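Local structure of peptidoglycan synthetase penicillin-binding protein 3 (Bifidobacterium adolescentis, 4YE5) at residues Pro56-Ala61 and Ser113-Val118; Lys308-Asn313 and Asn330-Leu335; Gly157-Gly162 and Ala171-Met176. The protein probably binds penicillin and, as a member of the transpeptidase family, is thought to cross-link the peptides of cell-wall peptidoglycan. All coordinates share one frame; numbering follows the deposited sequence.

In the fold
Along the chain, contact 1 closes before contact 3 opens, and contact 2 comes last. Contacts 1 and 3 both lie in the range of the penicillin-binding protein dimerisation domain, whereas contact 2 belongs to the transpeptidase domain. The molecule is elongated: the centres of contacts 1 and 2 are 88 Å apart, on opposite sides of the chain's centre. Contact 3 is deeply placed, about 7 Å from that centre, with its own centre 39 Å from contact 1 and 49 Å from contact 2. No two contacts touch; contacts 1 and 2 lie toward the two ends of the molecule, and contact 3 between them, where the dimerisation-domain range meets the transpeptidase domain.

Contact 1 of 3, residues Pro56-Ala61 and Ser113-Val118; sequences PEQAQA and SGQYVV
Pro56 at the start of helix 56-61 packs against the backbone of Gly114 to Tyr116 and the side chain of Val117. This is a helix-to-loop contact of the dimerisation domain: the helix follows strand 50-54, and the loop leads into strand 117-123, which pairs with that same strand in a three-stranded antiparallel sheet.

Van der Waals contact belongs to the proline ring. Its CD rests on the loop backbone, 3.3 Å from Tyr116 N and also touching Gly114 O, while the apolar pair is its CG with Val117 CG1 at 3.8 Å. Val117 CG1 takes the crowded position between the backbone N and the carbonyl carbon (chi1 71°), from which it reaches the pyrrolidine ring obliquely. Proline suits the first turn of a helix, where a missing N-H costs no helical hydrogen bond, and its ring is buried here with Ile112 as a further neighbour.

The backbone supplies one hydrogen bond, from Glu57 N to Gly114 O at 3.3 Å. The N-H...O angle is only 141°, although the donor lies nearly along the C=O axis. A first-turn N-H has no acceptor within its own helix, and the loop carbonyl provides one. Gly114 has a phi of 105°, a backbone shape that a side chain would crowd, so glycine fits the turn that presents this oxygen.

On the exposed side, the Glu57 and Gln115 side chains cross. Gln60 ties the helix to the start of the same loop, its NE2 hydrogen-bonding to the carbonyls of Leu110 and Ile112. Long polar chains suit this solvent-facing border, where the aliphatic CG of Gln115 lies 3.8 Å from both CD and OE1 of Glu57.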
loop_
_atom_site.group_PDB
_atom_site.type_symbol
_atom_site.label_atom_id
_atom_site.label_comp_id
_atom_site.label_asym_id
_atom_site.label_seq_id
_atom_site.Cartn_x
_atom_site.Cartn_y
_atom_site.Cartn_z
ATOM N N PRO A 56 -11.805 -8.860 -42.446
ATOM C CA PRO A 56 -12.242 -9.597 -43.642
ATOM C C PRO A 56 -12.532 -8.709 -44.850
ATOM O O PRO A 56 -12.075 -9.004 -45.949
ATOM C CB PRO A 56 -13.502 -10.320 -43.166
ATOM C CG PRO A 56 -13.282 -10.491 -41.676
ATOM C CD PRO A 56 -12.600 -9.218 -41.252
ATOM N N GLU A 57 -13.248 -7.611 -44.658
ATOM C CA GLU A 57 -13.613 -6.808 -45.822
ATOM C C GLU A 57 -12.411 -6.065 -46.423
ATOM O O GLU A 57 -12.334 -5.907 -47.634
ATOM C CB GLU A 57 -14.787 -5.863 -45.522
ATOM C CG GLU A 57 -14.459 -4.641 -44.706
ATOM C CD GLU A 57 -15.573 -3.602 -44.761
ATOM O OE1 GLU A 57 -15.289 -2.407 -44.532
ATOM O OE2 GLU A 57 -16.731 -3.984 -45.043
ATOM N N GLN A 58 -11.470 -5.629 -45.576
ATOM C CA GLN A 58 -10.221 -5.068 -46.087
ATOM C C GLN A 58 -9.364 -6.133 -46.750
ATOM O O GLN A 58 -8.696 -5.850 -47.737
ATOM C CB GLN A 58 -9.409 -4.369 -44.994
ATOM C CG GLN A 58 -10.072 -3.143 -44.393
ATOM C CD GLN A 58 -10.598 -2.188 -45.438
ATOM O OE1 GLN A 58 -9.937 -1.915 -46.437
ATOM N NE2 GLN A 58 -11.805 -1.671 -45.212
ATOM N N ALA A 59 -9.361 -7.351 -46.204
ATOM C CA ALA A 59 -8.624 -8.449 -46.840
ATOM C C ALA A 59 -9.182 -8.732 -48.235
ATOM O O ALA A 59 -8.431 -8.971 -49.189
ATOM C CB ALA A 59 -8.673 -9.709 -45.982
ATOM N N GLN A 60 -10.504 -8.682 -48.356
ATOM C CA GLN A 60 -11.159 -8.992 -49.635
ATOM C C GLN A 60 -10.844 -7.947 -50.686
ATOM O O GLN A 60 -10.761 -8.268 -51.859
ATOM C CB GLN A 60 -12.681 -9.142 -49.436
ATOM C CG GLN A 60 -13.039 -10.363 -48.594
ATOM C CD GLN A 60 -14.414 -10.282 -47.959
ATOM O OE1 GLN A 60 -15.353 -9.724 -48.535
ATOM N NE2 GLN A 60 -14.538 -10.841 -46.759
ATOM N N ALA A 61 -10.644 -6.699 -50.259
ATOM C CA ALA A 61 -10.245 -5.616 -51.168
ATOM C C ALA A 61 -8.749 -5.642 -51.521
ATOM O O ALA A 61 -8.302 -4.904 -52.402
ATOM C CB ALA A 61 -10.619 -4.246 -50.543
ATOM N N SER A 113 -18.160 -11.818 -43.467
ATOM C CA SER A 113 -18.583 -10.432 -43.529
ATOM C C SER A 113 -18.122 -9.703 -42.278
ATOM O O SER A 113 -17.885 -10.317 -41.238
ATOM C CB SER A 113 -20.107 -10.344 -43.656
ATOM O OG SER A 113 -20.729 -10.766 -42.450
ATOM N N GLY A 114 -17.998 -8.388 -42.370
ATOM C CA GLY A 114 -17.602 -7.610 -41.212
ATOM C C GLY A 114 -16.160 -7.145 -41.287
ATOM O O GLY A 114 -15.454 -7.397 -42.264
ATOM N N GLN A 115 -15.720 -6.474 -40.232
ATOM C CA GLN A 115 -14.404 -5.867 -40.205
ATOM C C GLN A 115 -13.528 -6.508 -39.153
ATOM O O GLN A 115 -12.479 -5.974 -38.809
ATOM C CB GLN A 115 -14.530 -4.370 -39.923
ATOM C CG GLN A 115 -15.350 -3.626 -40.962
ATOM C CD GLN A 115 -14.897 -2.193 -41.133
ATOM O OE1 GLN A 115 -14.172 -1.867 -42.076
ATOM N NE2 GLN A 115 -15.309 -1.328 -40.213
ATOM N N TYR A 116 -13.954 -7.659 -38.640
ATOM C CA TYR A 116 -13.282 -8.259 -37.493
ATOM C C TYR A 116 -13.349 -9.788 -37.486
ATOM O O TYR A 116 -14.417 -10.374 -37.673
ATOM C CB TYR A 116 -13.898 -7.716 -36.209
ATOM C CG TYR A 116 -13.283 -8.271 -34.946
ATOM C CD1 TYR A 116 -13.770 -9.439 -34.364
ATOM C CD2 TYR A 116 -12.233 -7.624 -34.331
ATOM C CE1 TYR A 116 -13.215 -9.948 -33.205
ATOM C CE2 TYR A 116 -11.668 -8.125 -33.162
ATOM C CZ TYR A 116 -12.163 -9.287 -32.612
ATOM O OH TYR A 116 -11.603 -9.783 -31.459
ATOM N N VAL A 117 -12.201 -10.426 -37.266
ATOM C CA VAL A 117 -12.134 -11.880 -37.086
ATOM C C VAL A 117 -10.834 -12.236 -36.361
ATOM O O VAL A 117 -9.779 -11.695 -36.672
ATOM C CB VAL A 117 -12.294 -12.670 -38.431
ATOM C CG1 VAL A 117 -11.068 -12.521 -39.343
ATOM C CG2 VAL A 117 -12.563 -14.146 -38.164
ATOM N N VAL A 118 -10.913 -13.107 -35.359
ATOM C CA VAL A 118 -9.703 -13.599 -34.708
ATOM C C VAL A 118 -9.041 -14.618 -35.615
ATOM O O VAL A 118 -9.701 -15.537 -36.103
ATOM C CB VAL A 118 -9.989 -14.266 -33.346
ATOM C CG1 VAL A 118 -8.707 -14.880 -32.791
ATOM C CG2 VAL A 118 -10.555 -13.260 -32.381
#

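Contact 2 of 3, residues Lys308-Asn313 and Asn330-Leu335; sequences KFTVPN and NEHWTL
The Phe309 ring has Trp333 O and the carbonyl carbon of Thr334 at its edge, near the ring plane, and its CE1 touches Leu335 CD1 at 3.9 Å. Phe309 and Leu335 run side by side, pointing the same way, and Leu335 CB also lies near CE1. The Trp333 indole carries Glu331 CB over the centre of one face, 3.4 Å above its plane. Its CE3 meets Val311 CB at 3.9 Å, the two side chains crossing at about a right angle. Each ring also has an edge-to-face partner, His303 for Phe309 and His328 for Trp333.

Phe309, Val311 and Trp333 are buried on one face of the ribbon, where Ile338 and Val345 add further apolar cover. Glu331, on the same face, is partly exposed, and its chain turns away from strand 308-311. Lys308, Thr310, His332 and Thr334 point to the other face; the first three are exposed and polar, and the His332 ring stacks with that of Trp566, whose NE1 also donates to Phe309 O.

Beneath the side chains the backbones pair in antiparallel fashion. Val311 and Glu331 form a hydrogen-bonded pair: Val311 N reaches Glu331 O at 2.8 Å, and Glu331 N reaches Val311 O at 2.9 Å. In the pair Phe309 and Trp333, the bond from Phe309 N to Trp333 O is 2.8 Å long, but the return bond from Trp333 N is weak.

Beyond the pairing, Asn330 OD1 lies 3.4 Å from Pro312 CB. Thr334 is the N-cap of helix 335-340, its short hydroxyl side chain bonding Gly337 N and also the carbonyl of Pro563. The whole is a two-stranded antiparallel ribbon, with the C-terminal tail bonded along strand 331-334, that leads into helix 335-340 of the transpeptidase domain.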
loop_
_atom_site.group_PDB
_atom_site.type_symbol
_atom_site.label_atom_id
_atom_site.label_comp_id
_atom_site.label_asym_id
_atom_site.label_seq_id
_atom_site.Cartn_x
_atom_site.Cartn_y
_atom_site.Cartn_z
ATOM N N LYS A 308 4.645 15.171 40.391
ATOM C CA LYS A 308 4.095 14.145 41.267
ATOM C C LYS A 308 2.594 14.309 41.445
ATOM O O LYS A 308 2.105 15.406 41.719
ATOM C CB LYS A 308 4.766 14.208 42.639
ATOM C CG LYS A 308 6.276 14.011 42.625
ATOM C CD LYS A 308 6.842 14.168 44.040
ATOM C CE LYS A 308 8.334 13.886 44.083
ATOM N NZ LYS A 308 9.111 14.800 43.193
ATOM N N PHE A 309 1.868 13.207 41.307
ATOM C CA PHE A 309 0.425 13.220 41.498
ATOM C C PHE A 309 -0.010 12.164 42.513
ATOM O O PHE A 309 0.646 11.130 42.688
ATOM C CB PHE A 309 -0.307 12.965 40.167
ATOM C CG PHE A 309 -0.042 14.008 39.101
ATOM C CD1 PHE A 309 1.067 13.907 38.268
ATOM C CD2 PHE A 309 -0.921 15.073 38.914
ATOM C CE1 PHE A 309 1.306 14.860 37.274
ATOM C CE2 PHE A 309 -0.697 16.026 37.917
ATOM C CZ PHE A 309 0.419 15.918 37.095
ATOM N N THR A 310 -1.128 12.443 43.177
ATOM C CA THR A 310 -1.859 11.429 43.920
ATOM C C THR A 310 -3.073 11.052 43.094
ATOM O O THR A 310 -3.954 11.875 42.849
ATOM C CB THR A 310 -2.320 11.958 45.290
ATOM O OG1 THR A 310 -1.172 12.363 46.044
ATOM C CG2 THR A 310 -3.073 10.872 46.058
ATOM N N VAL A 311 -3.117 9.807 42.651
ATOM C CA VAL A 311 -4.112 9.396 41.674
ATOM C C VAL A 311 -5.039 8.366 42.297
ATOM O O VAL A 311 -4.652 7.217 42.479
ATOM C CB VAL A 311 -3.431 8.806 40.401
ATOM C CG1 VAL A 311 -4.443 8.608 39.287
ATOM C CG2 VAL A 311 -2.316 9.719 39.930
ATOM N N PRO A 312 -6.265 8.786 42.641
ATOM C CA PRO A 312 -7.265 7.895 43.242
ATOM C C PRO A 312 -7.833 7.012 42.149
ATOM O O PRO A 312 -7.510 7.248 40.983
ATOM C CB PRO A 312 -8.324 8.870 43.766
ATOM C CG PRO A 312 -8.250 10.027 42.836
ATOM C CD PRO A 312 -6.800 10.136 42.391
ATOM N N ASN A 313 -8.643 6.010 42.467
ATOM C CA ASN A 313 -9.091 5.153 41.368
ATOM C C ASN A 313 -10.312 5.692 40.630
ATOM O O ASN A 313 -10.706 5.161 39.605
ATOM C CB ASN A 313 -9.271 3.689 41.783
ATOM C CG ASN A 313 -10.667 3.385 42.266
ATOM O OD1 ASN A 313 -11.356 2.549 41.696
ATOM N ND2 ASN A 313 -11.095 4.066 43.318
ATOM N N ASN A 330 -5.141 5.299 46.351
ATOM C CA ASN A 330 -4.539 6.588 46.029
ATOM C C ASN A 330 -3.049 6.448 45.702
ATOM O O ASN A 330 -2.204 6.488 46.593
ATOM C CB ASN A 330 -4.739 7.569 47.182
ATOM C CG ASN A 330 -6.182 7.993 47.341
ATOM O OD1 ASN A 330 -7.064 7.516 46.626
ATOM N ND2 ASN A 330 -6.434 8.887 48.290
ATOM N N GLU A 331 -2.734 6.303 44.417
ATOM C CA GLU A 331 -1.375 5.978 43.994
ATOM C C GLU A 331 -0.476 7.200 43.864
ATOM O O GLU A 331 -0.930 8.279 43.471
ATOM C CB GLU A 331 -1.408 5.216 42.668
ATOM C CG GLU A 331 -2.110 3.874 42.733
ATOM C CD GLU A 331 -1.226 2.762 43.271
ATOM O OE1 GLU A 331 -1.543 1.584 42.998
ATOM O OE2 GLU A 331 -0.221 3.052 43.960
ATOM N N HIS A 332 0.802 7.005 44.190
ATOM C CA HIS A 332 1.818 8.051 44.126
ATOM C C HIS A 332 2.599 7.918 42.824
ATOM O O HIS A 332 3.702 7.370 42.805
ATOM C CB HIS A 332 2.787 7.934 45.302
ATOM C CG HIS A 332 2.209 8.358 46.617
ATOM N ND1 HIS A 332 2.963 8.450 47.768
ATOM C CD2 HIS A 332 0.948 8.716 46.968
ATOM C CE1 HIS A 332 2.198 8.844 48.768
ATOM N NE2 HIS A 332 0.969 9.012 48.309
ATOM N N TRP A 333 2.021 8.421 41.740
ATOM C CA TRP A 333 2.623 8.315 40.417
ATOM C C TRP A 333 3.107 9.664 39.912
ATOM O O TRP A 333 2.481 10.691 40.181
ATOM C CB TRP A 333 1.609 7.747 39.429
ATOM C CG TRP A 333 1.256 6.295 39.674
ATOM C CD1 TRP A 333 2.039 5.349 40.265
ATOM C CD2 TRP A 333 0.024 5.637 39.332
ATOM N NE1 TRP A 333 1.376 4.142 40.312
ATOM C CE2 TRP A 333 0.137 4.293 39.748
ATOM C CE3 TRP A 333 -1.159 6.056 38.710
ATOM C CZ2 TRP A 333 -0.893 3.360 39.572
ATOM C CZ3 TRP A 333 -2.185 5.122 38.531
ATOM C CH2 TRP A 333 -2.036 3.791 38.958
ATOM N N THR A 334 4.219 9.661 39.185
ATOM C CA THR A 334 4.619 10.845 38.433
ATOM C C THR A 334 3.837 10.899 37.129
ATOM O O THR A 334 3.074 9.986 36.819
ATOM C CB THR A 334 6.094 10.807 38.080
ATOM O OG1 THR A 334 6.339 9.667 37.245
ATOM C CG2 THR A 334 6.958 10.755 39.368
ATOM N N LEU A 335 4.024 11.967 36.356
ATOM C CA LEU A 335 3.335 12.058 35.075
ATOM C C LEU A 335 3.751 10.890 34.173
ATOM O O LEU A 335 2.912 10.298 33.499
ATOM C CB LEU A 335 3.620 13.388 34.379
ATOM C CG LEU A 335 2.758 13.661 33.140
ATOM C CD1 LEU A 335 1.293 13.762 33.536
ATOM C CD2 LEU A 335 3.218 14.930 32.438
#

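Contact 3 of 3, residues Gly157-Gly162 and Ala171-Met176; sequences GSLLGG and AGIEQM
Glu174 meets the end of helix 157-160 along its aliphatic part: CB lies 3.5 Å from Gly162 O, and CG lies 3.3 Å from Leu160 O and near Gly162 N. CG stands anti to the carbonyl carbon (chi1 -65°), and the chain then bends at chi2 (-83°). CD carries the carboxylate to partners beyond the two segments: OE1 forms a salt bridge with Arg32, and OE2 forms one with Arg148 and a hydrogen bond with Tyr150 OH. Glutamate suits this buried place because its methylenes pack on the backbone while both oxygens are satisfied; the two arginines would probably favour the charged form.

The same residue's backbone helps join the helices. Glu174 N donates to Leu160 O at 3.2 Å, nearly straight at 168°, and Ile173 N donates to Leu159 O at 2.9 Å. Carbonyls at the C-terminal end of one helix thus receive N-H groups from the first turn of the next, both sets lacking partners within their own helices.

Ile173 lies over the Leu159 carbonyl, its CG1 3.3 Å from Leu159 O, and its CD1 touches Leu159 CG at 4.0 Å. The branched apolar chain fills this buried side, with Ile35 of strand 35-36 as a neighbour.

Such close backbones favour glycine. Gly161 and Gly172 have their CA atoms 4.0 Å apart; a CB on either would clash with the opposite backbone, and both have positive phi. Gly161 CA also makes a CA-H...O contact with Ala171 O.

Toward the transpeptidase domain, Gly161 bonds through its backbone to Gly267, and Leu160 touches Ala266. Gly162 and Ala171 form an antiparallel bridge. Helices 157-160 and 172-176 flank a short beta hairpin (strands 162-163 and 169-171), so that the end of one helix faces the start of the next.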
loop_
_atom_site.group_PDB
_atom_site.type_symbol
_atom_site.label_atom_id
_atom_site.label_comp_id
_atom_site.label_asym_id
_atom_site.label_seq_id
_atom_site.Cartn_x
_atom_site.Cartn_y
_atom_site.Cartn_z
ATOM N N GLY A 157 -1.338 -9.644 -1.084
ATOM C CA GLY A 157 -2.222 -9.774 -2.240
ATOM C C GLY A 157 -3.205 -8.628 -2.404
ATOM O O GLY A 157 -3.376 -8.101 -3.501
ATOM N N SER A 158 -3.839 -8.210 -1.316
ATOM C CA SER A 158 -4.863 -7.179 -1.433
ATOM C C SER A 158 -4.229 -5.802 -1.471
ATOM O O SER A 158 -4.850 -4.825 -1.949
ATOM C CB SER A 158 -5.868 -7.267 -0.277
ATOM O OG SER A 158 -5.187 -7.111 0.963
ATOM N N LEU A 159 -2.994 -5.701 -0.984
ATOM C CA LEU A 159 -2.255 -4.441 -1.117
ATOM C C LEU A 159 -1.832 -4.202 -2.576
ATOM O O LEU A 159 -1.842 -3.076 -3.053
ATOM C CB LEU A 159 -1.009 -4.428 -0.213
ATOM C CG LEU A 159 -0.192 -3.135 -0.183
ATOM C CD1 LEU A 159 -1.038 -1.952 0.259
ATOM C CD2 LEU A 159 1.035 -3.286 0.714
ATOM N N LEU A 160 -1.394 -5.256 -3.251
ATOM C CA LEU A 160 -1.060 -5.165 -4.671
ATOM C C LEU A 160 -2.333 -4.906 -5.472
ATOM O O LEU A 160 -2.353 -4.076 -6.366
ATOM C CB LEU A 160 -0.397 -6.463 -5.151
ATOM C CG LEU A 160 1.074 -6.560 -4.716
ATOM C CD1 LEU A 160 1.672 -7.915 -5.059
ATOM C CD2 LEU A 160 1.878 -5.444 -5.364
ATOM N N GLY A 161 -3.406 -5.612 -5.123
ATOM C CA GLY A 161 -4.687 -5.420 -5.770
ATOM C C GLY A 161 -4.826 -6.302 -7.001
ATOM O O GLY A 161 -4.672 -7.533 -6.912
ATOM N N GLY A 162 -5.096 -5.678 -8.151
ATOM C CA GLY A 162 -5.289 -6.427 -9.387
ATOM C C GLY A 162 -5.715 -5.533 -10.543
ATOM O O GLY A 162 -5.994 -4.340 -10.350
ATOM N N ALA A 171 -7.732 -2.120 -8.092
ATOM C CA ALA A 171 -7.592 -2.189 -6.635
ATOM C C ALA A 171 -6.133 -2.034 -6.275
ATOM O O ALA A 171 -5.272 -2.248 -7.125
ATOM C CB ALA A 171 -8.125 -3.526 -6.094
ATOM N N GLY A 172 -5.866 -1.671 -5.015
ATOM C CA GLY A 172 -4.522 -1.677 -4.470
ATOM C C GLY A 172 -3.557 -0.779 -5.213
ATOM O O GLY A 172 -3.940 0.241 -5.774
ATOM N N ILE A 173 -2.284 -1.149 -5.177
ATOM C CA ILE A 173 -1.235 -0.380 -5.831
ATOM C C ILE A 173 -1.441 -0.285 -7.366
ATOM O O ILE A 173 -1.135 0.742 -7.980
ATOM C CB ILE A 173 0.128 -1.000 -5.478
ATOM C CG1 ILE A 173 0.387 -0.779 -3.972
ATOM C CG2 ILE A 173 1.244 -0.359 -6.304
ATOM C CD1 ILE A 173 1.525 -1.551 -3.456
ATOM N N GLU A 174 -2.007 -1.332 -7.958
ATOM C CA GLU A 174 -2.304 -1.326 -9.410
ATOM C C GLU A 174 -3.174 -0.131 -9.763
ATOM O O GLU A 174 -2.979 0.524 -10.782
ATOM C CB GLU A 174 -3.018 -2.626 -9.825
ATOM C CG GLU A 174 -2.171 -3.888 -9.674
ATOM C CD GLU A 174 -1.235 -4.132 -10.858
ATOM O OE1 GLU A 174 -0.978 -3.192 -11.649
ATOM O OE2 GLU A 174 -0.753 -5.277 -11.005
ATOM N N GLN A 175 -4.131 0.169 -8.893
ATOM C CA GLN A 175 -5.035 1.276 -9.133
ATOM C C GLN A 175 -4.354 2.600 -8.809
ATOM O O GLN A 175 -4.395 3.542 -9.594
ATOM C CB GLN A 175 -6.294 1.118 -8.275
ATOM C CG GLN A 175 -7.180 2.372 -8.237
ATOM C CD GLN A 175 -8.429 2.158 -7.396
ATOM O OE1 GLN A 175 -8.785 1.024 -7.082
ATOM N NE2 GLN A 175 -9.084 3.249 -7.011
HETATM N N MSE A 176 -3.721 2.675 -7.644
HETATM C CA MSE A 176 -3.089 3.927 -7.234
HETATM C C MSE A 176 -2.025 4.403 -8.213
HETATM O O MSE A 176 -1.897 5.594 -8.468
HETATM C CB MSE A 176 -2.426 3.759 -5.874
HETATM C CG MSE A 176 -1.832 5.034 -5.368
HETATM SE SE MSE A 176 -1.201 4.740 -3.558
HETATM C CE MSE A 176 0.498 4.045 -4.043
#